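Local coordinates for DNA translocase coupling protein (Clostridium perfringens, PDB 6O1W), which binds ATP and probably DNA, and is thought to act as an FtsK/SpoIIIE-type DNA translocase in conjugative transfer of a Clostridium perfringens plasmid, at residues A[255-258]-A[259-263]; A[196-199]-A[200-204]; A[182-185]-A[186-189]. All blocks are in the same frame, centred on the assembly; numbering follows the deposited sequence.

Contact 1 of 3, residues A[255-258]-A[259-263]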
ATOM      1  N   ARG A 255     -16.044 -15.646 -15.143  1.00 32.80           N
ATOM      2  CA  ARG A 255     -15.599 -16.941 -14.615  1.00 33.51           C
ATOM      3  C   ARG A 255     -14.338 -16.746 -13.771  1.00 36.93           C
ATOM      4  O   ARG A 255     -14.307 -17.205 -12.641  1.00 37.22           O
ATOM      5  CB  ARG A 255     -15.352 -17.910 -15.778  1.00 36.60           C
ATOM      6  CG  ARG A 255     -15.784 -19.350 -15.528  1.00 49.72           C
ATOM      7  CD  ARG A 255     -16.313 -20.017 -16.796  1.00 48.22           C
ATOM      8  NE  ARG A 255     -15.355 -19.974 -17.903  1.00 49.48           N
ATOM      9  CZ  ARG A 255     -15.651 -19.618 -19.151  1.00 52.98           C
ATOM     10  NH1 ARG A 255     -16.894 -19.298 -19.481  1.00 39.23           N
ATOM     11  NH2 ARG A 255     -14.705 -19.585 -20.079  1.00 44.40           N
ATOM     12  N   ILE A 256     -13.351 -15.970 -14.276  1.00 32.89           N
ATOM     13  CA  ILE A 256     -12.112 -15.625 -13.561  1.00 32.72           C
ATOM     14  C   ILE A 256     -12.405 -14.857 -12.257  1.00 37.54           C
ATOM     15  O   ILE A 256     -11.732 -15.112 -11.245  1.00 36.88           O
ATOM     16  CB  ILE A 256     -11.128 -14.849 -14.468  1.00 34.73           C
ATOM     17  CG1 ILE A 256     -10.598 -15.764 -15.582  1.00 33.76           C
ATOM     18  CG2 ILE A 256      -9.964 -14.229 -13.634  1.00 35.47           C
ATOM     19  CD1 ILE A 256      -9.938 -15.015 -16.802  1.00 35.06           C
ATOM     20  N   GLU A 257     -13.360 -13.879 -12.299  1.00 32.94           N
ATOM     21  CA  GLU A 257     -13.750 -13.090 -11.115  1.00 32.83           C
ATOM     22  C   GLU A 257     -14.343 -14.031 -10.036  1.00 36.76           C
ATOM     23  O   GLU A 257     -14.052 -13.858  -8.844  1.00 36.04           O
ATOM     24  CB  GLU A 257     -14.739 -11.978 -11.496  1.00 34.74           C
ATOM     25  CG  GLU A 257     -15.424 -11.306 -10.313  1.00 49.45           C
ATOM     26  CD  GLU A 257     -16.440 -10.225 -10.635  1.00 72.28           C
ATOM     27  OE1 GLU A 257     -17.063 -10.280 -11.722  1.00 69.88           O
ATOM     28  OE2 GLU A 257     -16.628  -9.329  -9.782  1.00 57.67           O
ATOM     29  N   GLY A 258     -15.133 -15.023 -10.478  1.00 32.09           N
ATOM     30  CA  GLY A 258     -15.720 -16.036  -9.616  1.00 31.75           C
ATOM     31  C   GLY A 258     -14.621 -16.841  -8.940  1.00 36.36           C
ATOM     32  O   GLY A 258     -14.711 -17.127  -7.733  1.00 36.37           O
ATOM     33  N   TYR A 259     -13.528 -17.142  -9.695  1.00 30.32           N
ATOM     34  CA  TYR A 259     -12.391 -17.875  -9.139  1.00 30.92           C
ATOM     35  C   TYR A 259     -11.569 -17.025  -8.161  1.00 37.69           C
ATOM     36  O   TYR A 259     -11.166 -17.532  -7.118  1.00 38.34           O
ATOM     37  CB  TYR A 259     -11.481 -18.471 -10.219  1.00 31.47           C
ATOM     38  CG  TYR A 259     -12.129 -19.395 -11.232  1.00 31.93           C
ATOM     39  CD1 TYR A 259     -13.132 -20.287 -10.853  1.00 33.93           C
ATOM     40  CD2 TYR A 259     -11.650 -19.471 -12.535  1.00 31.65           C
ATOM     41  CE1 TYR A 259     -13.676 -21.192 -11.765  1.00 33.12           C
ATOM     42  CE2 TYR A 259     -12.194 -20.359 -13.454  1.00 32.42           C
ATOM     43  CZ  TYR A 259     -13.209 -21.215 -13.069  1.00 36.33           C
ATOM     44  OH  TYR A 259     -13.733 -22.089 -13.991  1.00 38.70           O
ATOM     45  N   THR A 260     -11.332 -15.745  -8.492  1.00 34.41           N
ATOM     46  CA  THR A 260     -10.567 -14.795  -7.665  1.00 34.09           C
ATOM     47  C   THR A 260     -11.262 -14.546  -6.335  1.00 37.75           C
ATOM     48  O   THR A 260     -10.594 -14.578  -5.297  1.00 38.62           O
ATOM     49  CB  THR A 260     -10.272 -13.497  -8.439  1.00 39.20           C
ATOM     50  OG1 THR A 260      -9.534 -13.840  -9.607  1.00 42.88           O
ATOM     51  CG2 THR A 260      -9.425 -12.515  -7.636  1.00 44.27           C
ATOM     52  N   SER A 261     -12.597 -14.346  -6.369  1.00 31.74           N
ATOM     53  CA  SER A 261     -13.458 -14.111  -5.212  1.00 32.28           C
ATOM     54  C   SER A 261     -13.419 -15.273  -4.259  1.00 37.22           C
ATOM     55  O   SER A 261     -13.220 -15.057  -3.070  1.00 37.22           O
ATOM     56  CB  SER A 261     -14.905 -13.865  -5.651  1.00 35.46           C
ATOM     57  OG  SER A 261     -14.984 -12.622  -6.325  1.00 52.55           O
ATOM     58  N   THR A 262     -13.593 -16.509  -4.782  1.00 34.70           N
ATOM     59  CA  THR A 262     -13.548 -17.773  -4.024  1.00 34.98           C
ATOM     60  C   THR A 262     -12.157 -17.924  -3.394  1.00 39.15           C
ATOM     61  O   THR A 262     -12.045 -18.284  -2.213  1.00 37.03           O
ATOM     62  CB  THR A 262     -13.893 -18.954  -4.950  1.00 41.87           C
ATOM     63  OG1 THR A 262     -15.201 -18.741  -5.462  1.00 43.27           O
ATOM     64  CG2 THR A 262     -13.822 -20.323  -4.251  1.00 41.60           C
ATOM     65  N   LEU A 263     -11.104 -17.631  -4.177  1.00 36.49           N
ATOM     66  CA  LEU A 263      -9.736 -17.717  -3.671  1.00 36.46           C
ATOM     67  C   LEU A 263      -9.533 -16.757  -2.517  1.00 39.09           C
ATOM     68  O   LEU A 263      -9.104 -17.187  -1.457  1.00 39.48           O
ATOM     69  CB  LEU A 263      -8.728 -17.374  -4.762  1.00 37.08           C
ATOM     70  CG  LEU A 263      -7.904 -18.468  -5.385  1.00 41.59           C
ATOM     71  CD1 LEU A 263      -6.821 -17.837  -6.261  1.00 41.87           C
ATOM     72  CD2 LEU A 263      -7.288 -19.400  -4.332  1.00 39.34           C
TER

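Contact 2 of 3, residues A[196-199]-A[200-204]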
ATOM      1  N   VAL A 196      -7.958 -22.336  -7.628  1.00 27.91           N
ATOM      2  CA  VAL A 196      -9.212 -22.609  -6.907  1.00 28.86           C
ATOM      3  C   VAL A 196      -9.321 -24.117  -6.544  1.00 31.27           C
ATOM      4  O   VAL A 196      -9.748 -24.452  -5.440  1.00 30.17           O
ATOM      5  CB  VAL A 196     -10.419 -22.042  -7.705  1.00 34.13           C
ATOM      6  CG1 VAL A 196     -11.665 -22.908  -7.598  1.00 35.82           C
ATOM      7  CG2 VAL A 196     -10.714 -20.636  -7.255  1.00 34.04           C
ATOM      8  N   ASP A 197      -8.921 -25.000  -7.467  1.00 27.49           N
ATOM      9  CA  ASP A 197      -8.879 -26.457  -7.227  1.00 27.71           C
ATOM     10  C   ASP A 197      -7.763 -26.782  -6.215  1.00 31.74           C
ATOM     11  O   ASP A 197      -7.978 -27.626  -5.354  1.00 33.53           O
ATOM     12  CB  ASP A 197      -8.608 -27.216  -8.540  1.00 28.29           C
ATOM     13  CG  ASP A 197      -9.742 -27.156  -9.552  1.00 40.94           C
ATOM     14  OD1 ASP A 197     -10.825 -26.605  -9.211  1.00 41.65           O
ATOM     15  OD2 ASP A 197      -9.545 -27.626 -10.691  1.00 48.10           O
ATOM     16  N   GLU A 198      -6.574 -26.130  -6.327  1.00 25.08           N
ATOM     17  CA  GLU A 198      -5.468 -26.373  -5.394  1.00 25.01           C
ATOM     18  C   GLU A 198      -5.888 -25.916  -3.980  1.00 28.82           C
ATOM     19  O   GLU A 198      -5.569 -26.586  -3.004  1.00 28.18           O
ATOM     20  CB  GLU A 198      -4.155 -25.685  -5.846  1.00 25.44           C
ATOM     21  CG  GLU A 198      -2.998 -25.827  -4.858  1.00 33.63           C
ATOM     22  CD  GLU A 198      -2.408 -27.218  -4.661  1.00 54.98           C
ATOM     23  OE1 GLU A 198      -2.541 -28.050  -5.585  1.00 47.75           O
ATOM     24  OE2 GLU A 198      -1.795 -27.473  -3.595  1.00 45.70           O
ATOM     25  N   ASN A 199      -6.621 -24.803  -3.893  1.00 25.70           N
ATOM     26  CA  ASN A 199      -7.151 -24.305  -2.637  1.00 26.11           C
ATOM     27  C   ASN A 199      -8.138 -25.334  -2.044  1.00 30.80           C
ATOM     28  O   ASN A 199      -8.040 -25.657  -0.860  1.00 31.12           O
ATOM     29  CB  ASN A 199      -7.855 -22.954  -2.829  1.00 24.43           C
ATOM     30  CG  ASN A 199      -8.213 -22.357  -1.487  1.00 41.23           C
ATOM     31  OD1 ASN A 199      -7.357 -21.978  -0.719  1.00 35.07           O
ATOM     32  ND2 ASN A 199      -9.460 -22.321  -1.142  1.00 28.86           N
ATOM     33  N   ALA A 200      -9.050 -25.866  -2.875  1.00 27.18           N
ATOM     34  CA  ALA A 200     -10.059 -26.870  -2.453  1.00 28.22           C
ATOM     35  C   ALA A 200      -9.378 -28.141  -1.930  1.00 32.41           C
ATOM     36  O   ALA A 200      -9.764 -28.615  -0.877  1.00 33.34           O
ATOM     37  CB  ALA A 200     -11.052 -27.186  -3.593  1.00 27.97           C
ATOM     38  N   LYS A 201      -8.299 -28.604  -2.584  1.00 29.84           N
ATOM     39  CA  LYS A 201      -7.507 -29.772  -2.153  1.00 29.84           C
ATOM     40  C   LYS A 201      -6.810 -29.540  -0.793  1.00 31.57           C
ATOM     41  O   LYS A 201      -6.794 -30.438   0.048  1.00 29.20           O
ATOM     42  CB  LYS A 201      -6.492 -30.189  -3.223  1.00 32.40           C
ATOM     43  CG  LYS A 201      -7.158 -30.735  -4.495  1.00 51.50           C
ATOM     44  CD  LYS A 201      -6.210 -30.817  -5.702  1.00 57.84           C
ATOM     45  CE  LYS A 201      -5.551 -32.165  -5.837  1.00 65.98           C
ATOM     46  NZ  LYS A 201      -4.501 -32.164  -6.884  1.00 67.27           N
ATOM     47  N   ARG A 202      -6.329 -28.310  -0.559  1.00 27.79           N
ATOM     48  CA  ARG A 202      -5.664 -27.906   0.683  1.00 26.80           C
ATOM     49  C   ARG A 202      -6.651 -27.807   1.827  1.00 29.90           C
ATOM     50  O   ARG A 202      -6.350 -28.315   2.904  1.00 29.70           O
ATOM     51  CB  ARG A 202      -4.905 -26.594   0.493  1.00 26.82           C
ATOM     52  CG  ARG A 202      -3.662 -26.775  -0.371  1.00 28.41           C
ATOM     53  CD  ARG A 202      -2.813 -25.508  -0.451  1.00 26.54           C
ATOM     54  NE  ARG A 202      -1.644 -25.771  -1.291  1.00 28.38           N
ATOM     55  CZ  ARG A 202      -0.509 -25.093  -1.261  1.00 38.02           C
ATOM     56  NH1 ARG A 202      -0.364 -24.055  -0.440  1.00 21.58           N
ATOM     57  NH2 ARG A 202       0.483 -25.424  -2.066  1.00 24.98           N
ATOM     58  N   LEU A 203      -7.865 -27.255   1.581  1.00 26.69           N
ATOM     59  CA  LEU A 203      -8.916 -27.179   2.607  1.00 26.76           C
ATOM     60  C   LEU A 203      -9.313 -28.595   3.044  1.00 32.16           C
ATOM     61  O   LEU A 203      -9.549 -28.829   4.226  1.00 32.53           O
ATOM     62  CB  LEU A 203     -10.170 -26.456   2.086  1.00 26.37           C
ATOM     63  CG  LEU A 203     -10.137 -24.948   1.914  1.00 31.46           C
ATOM     64  CD1 LEU A 203     -11.452 -24.468   1.291  1.00 32.09           C
ATOM     65  CD2 LEU A 203      -9.961 -24.242   3.244  1.00 31.53           C
ATOM     66  N   LYS A 204      -9.362 -29.534   2.084  1.00 27.04           N
ATOM     67  CA  LYS A 204      -9.732 -30.943   2.300  1.00 26.83           C
ATOM     68  C   LYS A 204      -8.664 -31.595   3.215  1.00 29.81           C
ATOM     69  O   LYS A 204      -9.021 -32.251   4.195  1.00 27.57           O
ATOM     70  CB  LYS A 204      -9.812 -31.641   0.916  1.00 28.34           C
ATOM     71  CG  LYS A 204     -10.348 -33.050   0.898  1.00 35.61           C
ATOM     72  CD  LYS A 204     -10.421 -33.588  -0.557  1.00 35.53           C
ATOM     73  CE  LYS A 204     -10.938 -35.013  -0.635  1.00 40.44           C
ATOM     74  NZ  LYS A 204      -9.995 -35.982   0.011  1.00 41.29           N
TER

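Contact 3 of 3, residues A[182-185]-A[186-189]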
ATOM      1  N   ILE A 182       1.839 -15.290 -16.706  1.00 29.44           N
ATOM      2  CA  ILE A 182       0.596 -15.410 -17.464  1.00 28.06           C
ATOM      3  C   ILE A 182       0.365 -14.047 -18.120  1.00 31.70           C
ATOM      4  O   ILE A 182       0.249 -13.043 -17.418  1.00 30.17           O
ATOM      5  CB  ILE A 182      -0.546 -15.857 -16.516  1.00 30.75           C
ATOM      6  CG1 ILE A 182      -0.430 -17.367 -16.153  1.00 32.13           C
ATOM      7  CG2 ILE A 182      -1.915 -15.554 -17.102  1.00 30.26           C
ATOM      8  CD1 ILE A 182       0.710 -17.758 -15.157  1.00 38.72           C
ATOM      9  N   THR A 183       0.311 -14.022 -19.461  1.00 28.45           N
ATOM     10  CA  THR A 183       0.216 -12.797 -20.254  1.00 29.52           C
ATOM     11  C   THR A 183      -1.108 -12.588 -21.020  1.00 36.02           C
ATOM     12  O   THR A 183      -1.258 -11.571 -21.712  1.00 35.82           O
ATOM     13  CB  THR A 183       1.392 -12.733 -21.249  1.00 30.98           C
ATOM     14  OG1 THR A 183       1.218 -13.774 -22.196  1.00 29.96           O
ATOM     15  CG2 THR A 183       2.744 -12.862 -20.585  1.00 28.36           C
ATOM     16  N   GLU A 184      -2.019 -13.560 -20.970  1.00 33.49           N
ATOM     17  CA  GLU A 184      -3.289 -13.435 -21.691  1.00 34.29           C
ATOM     18  C   GLU A 184      -4.416 -14.090 -20.899  1.00 35.53           C
ATOM     19  O   GLU A 184      -4.151 -14.896 -20.021  1.00 34.20           O
ATOM     20  CB  GLU A 184      -3.167 -13.931 -23.169  1.00 36.39           C
ATOM     21  CG  GLU A 184      -3.626 -15.359 -23.465  1.00 49.11           C
ATOM     22  CD  GLU A 184      -2.707 -16.507 -23.102  1.00 75.98           C
ATOM     23  OE1 GLU A 184      -1.492 -16.278 -22.911  1.00 79.51           O
ATOM     24  OE2 GLU A 184      -3.206 -17.652 -23.039  1.00 82.82           O
ATOM     25  N   VAL A 185      -5.659 -13.722 -21.214  1.00 32.91           N
ATOM     26  CA  VAL A 185      -6.881 -14.136 -20.533  1.00 33.34           C
ATOM     27  C   VAL A 185      -7.121 -15.673 -20.570  1.00 39.23           C
ATOM     28  O   VAL A 185      -7.610 -16.212 -19.571  1.00 39.66           O
ATOM     29  CB  VAL A 185      -8.106 -13.312 -21.032  1.00 36.75           C
ATOM     30  CG1 VAL A 185      -8.533 -13.681 -22.464  1.00 35.78           C
ATOM     31  CG2 VAL A 185      -9.268 -13.409 -20.056  1.00 36.17           C
ATOM     32  N   ASP A 186      -6.723 -16.371 -21.659  1.00 34.88           N
ATOM     33  CA  ASP A 186      -6.874 -17.828 -21.744  1.00 34.76           C
ATOM     34  C   ASP A 186      -5.998 -18.515 -20.699  1.00 37.07           C
ATOM     35  O   ASP A 186      -6.484 -19.363 -19.940  1.00 37.48           O
ATOM     36  CB  ASP A 186      -6.532 -18.349 -23.167  1.00 37.48           C
ATOM     37  CG  ASP A 186      -7.394 -17.846 -24.307  1.00 48.23           C
ATOM     38  OD1 ASP A 186      -8.550 -17.474 -24.056  1.00 50.87           O
ATOM     39  OD2 ASP A 186      -6.916 -17.857 -25.461  1.00 58.58           O
ATOM     40  N   ALA A 187      -4.709 -18.129 -20.629  1.00 31.61           N
ATOM     41  CA  ALA A 187      -3.778 -18.664 -19.633  1.00 30.13           C
ATOM     42  C   ALA A 187      -4.240 -18.298 -18.207  1.00 32.30           C
ATOM     43  O   ALA A 187      -4.097 -19.124 -17.313  1.00 32.85           O
ATOM     44  CB  ALA A 187      -2.382 -18.141 -19.883  1.00 30.71           C
ATOM     45  N   ALA A 188      -4.855 -17.110 -18.006  1.00 28.39           N
ATOM     46  CA  ALA A 188      -5.373 -16.683 -16.683  1.00 27.59           C
ATOM     47  C   ALA A 188      -6.569 -17.526 -16.255  1.00 32.98           C
ATOM     48  O   ALA A 188      -6.661 -17.822 -15.072  1.00 33.61           O
ATOM     49  CB  ALA A 188      -5.756 -15.202 -16.685  1.00 27.51           C
ATOM     50  N   GLU A 189      -7.490 -17.910 -17.194  1.00 29.77           N
ATOM     51  CA  GLU A 189      -8.617 -18.787 -16.828  1.00 30.09           C
ATOM     52  C   GLU A 189      -8.064 -20.146 -16.364  1.00 34.55           C
ATOM     53  O   GLU A 189      -8.480 -20.625 -15.320  1.00 36.14           O
ATOM     54  CB  GLU A 189      -9.657 -18.955 -17.969  1.00 31.48           C
ATOM     55  CG  GLU A 189     -10.508 -20.215 -17.812  1.00 40.18           C
ATOM     56  CD  GLU A 189     -11.803 -20.382 -18.590  1.00 59.91           C
ATOM     57  OE1 GLU A 189     -11.932 -19.836 -19.708  1.00 47.54           O
ATOM     58  OE2 GLU A 189     -12.686 -21.108 -18.081  1.00 57.70           O
TER

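Contact 1 of 3, residues A[255-258]-A[259-263]
Arg255 and Tyr259 sit one turn apart on helix 247-266, an alpha-helix of the FtsK/SpoIIIE-type P-loop ATPase domain, and their side chains run side by side in the same direction. The arginine touches with its aliphatic part: CG of Arg255 lies 3.8 Å from OH of Tyr259, while the guanidinium, its plane turned 63° from the phenol ring, carries on past it. Bends at chi2 and chi3 steer that group to Glu189 on helix 185-209, which takes NH2 in a salt bridge. With CG of Tyr259 anti to its own carbonyl carbon (chi1 -56°), the ring leans back over the preceding turn, and O of Arg255 comes to lie over one ring face, offset toward the rim, 3.4 Å from Tyr259 CG. That same oxygen accepts the backbone N of Tyr259.

In the next turn three hydroxyls fold back in the same manner. Thr260, Ser261 and Thr262 all hold their oxygen beside the backbone N, where each can donate to the carbonyl four residues earlier, so the oxygens of Ile256, Glu257 and Gly258 each take two bonds, one from an amide and one from a hydroxyl. Thr260 OG1 meets O of Ile256 at 3.0 Å from above the carbonyl plane. This satisfies a buried hydroxyl within its own helix, next to Met240, while Ile256 packs on Val185 and Leu239. Ser261 OG likewise stands above the plane of its acceptor, 3.0 Å from Glu257 O, with the amide of Ser261 approaching from the other face. The third hydroxyl is less tilted: Thr262 OG1 lies 22° from the carbonyl plane and 2.8 Å from Gly258 O, with Thr262 N on the opposite face.

Contact 2 of 3, residues A[196-199]-A[200-204]
Val196 reaches Ala200 through the backbone: its O accepts the amide N of Ala200 and also lies 3.5 Å from Ala200 CB. The valine side chain turns instead to Tyr259 and Leu263 of helix 247-266. Asp197 repeats the pattern with Lys201, whose CG rests 3.3 Å from Asp197 O, while the Asp197 carboxylate goes back to Lys193 in a salt bridge.

Glu198 makes the charged contact. Its CG leaves anti to the backbone N (chi1 176°), and a bend at chi2 brings the carboxylate round to the extended Arg202. OE2 of Glu198 receives NE of Arg202 at 2.9 Å with its anti lone pair, in a fairly straight bond of 160°. NH2 of Arg202 adds a weak second bond to OE2. The oxygen lies at the guanidinium edge, near its plane, yet the carboxylate plane stands 80° to the guanidinium, so one oxygen rather than a parallel pair does the gripping. NH1 donates to O of Thr270 and NH2 also to O of Lys227, so all three nitrogens have a partner, which would restrict rotation of the buried group.

At Asn199, ND2 lies 3.8 Å from CD1 of Leu203, whereas OD1 is hydrogen-bonded to OG1 of Thr270. The Glu198–Arg202 pair is an i to i+4 salt bridge, set among the i to i+4 backbone bonds of an alpha-helix that flanks the central sheet of a P-loop ATPase domain.

Contact 3 of 3, residues A[182-185]-A[186-189]
OE2 of Glu184 accepts the backbone N of Ala187 at 2.9 Å, a bond bent to 131° at the hydrogen. The amide meets the carboxylate from above its plane, 63° out of it. A bend at chi2 (-78°) folds the chain back over the first turn, where the same oxygen also lies 3.3 Å from CB of Ala187. Glu184 is thus the N-cap of helix 185-209, using its side chain for one early amide and its backbone O for another, that of Ala188, which arrives in the carbonyl plane. The helix start would be expected to favour the negative charge here, although OD2 of Asp186 stands 4.4 Å from Glu184 OE2. Asp186 itself is engaged by Lys252 through OD1.

The cap follows strand 179-182, an outermost strand of the large mixed sheet, and so marks a strand-to-helix turn at the edge of the P-loop ATPase fold. From that strand Ile182 turns its CG2 methyl to the opening turn, 3.4 Å from N of Ala188 and 3.8 Å from CB of Ala187. Val185 packs on Leu253 and Ile256 of helix 247-266, and its O receives the amide N of Glu189 at 2.9 Å.

Overall arrangement
Contacts 2 and 3 lie on helix 185-209, contact 3 at its capped start and contact 2 farther along, with centres about 21 Å apart; contact 1 lies on the neighbouring helix 247-266 and touches both. Toward contact 3 the two helices are joined by the Arg255–Glu189 salt bridge and by Ile256 against Val185. Toward contact 2 the join is packing without a salt bridge, Val196 against Tyr259 and Leu263, and CB of Asn199 against Leu263. All three are partly buried, and their chemistry differs: hydroxyls turned back onto carbonyls in contact 1, a charged pair with a buried arginine in contact 2, and an exposed carboxylate capping one amide at a helix start in contact 3.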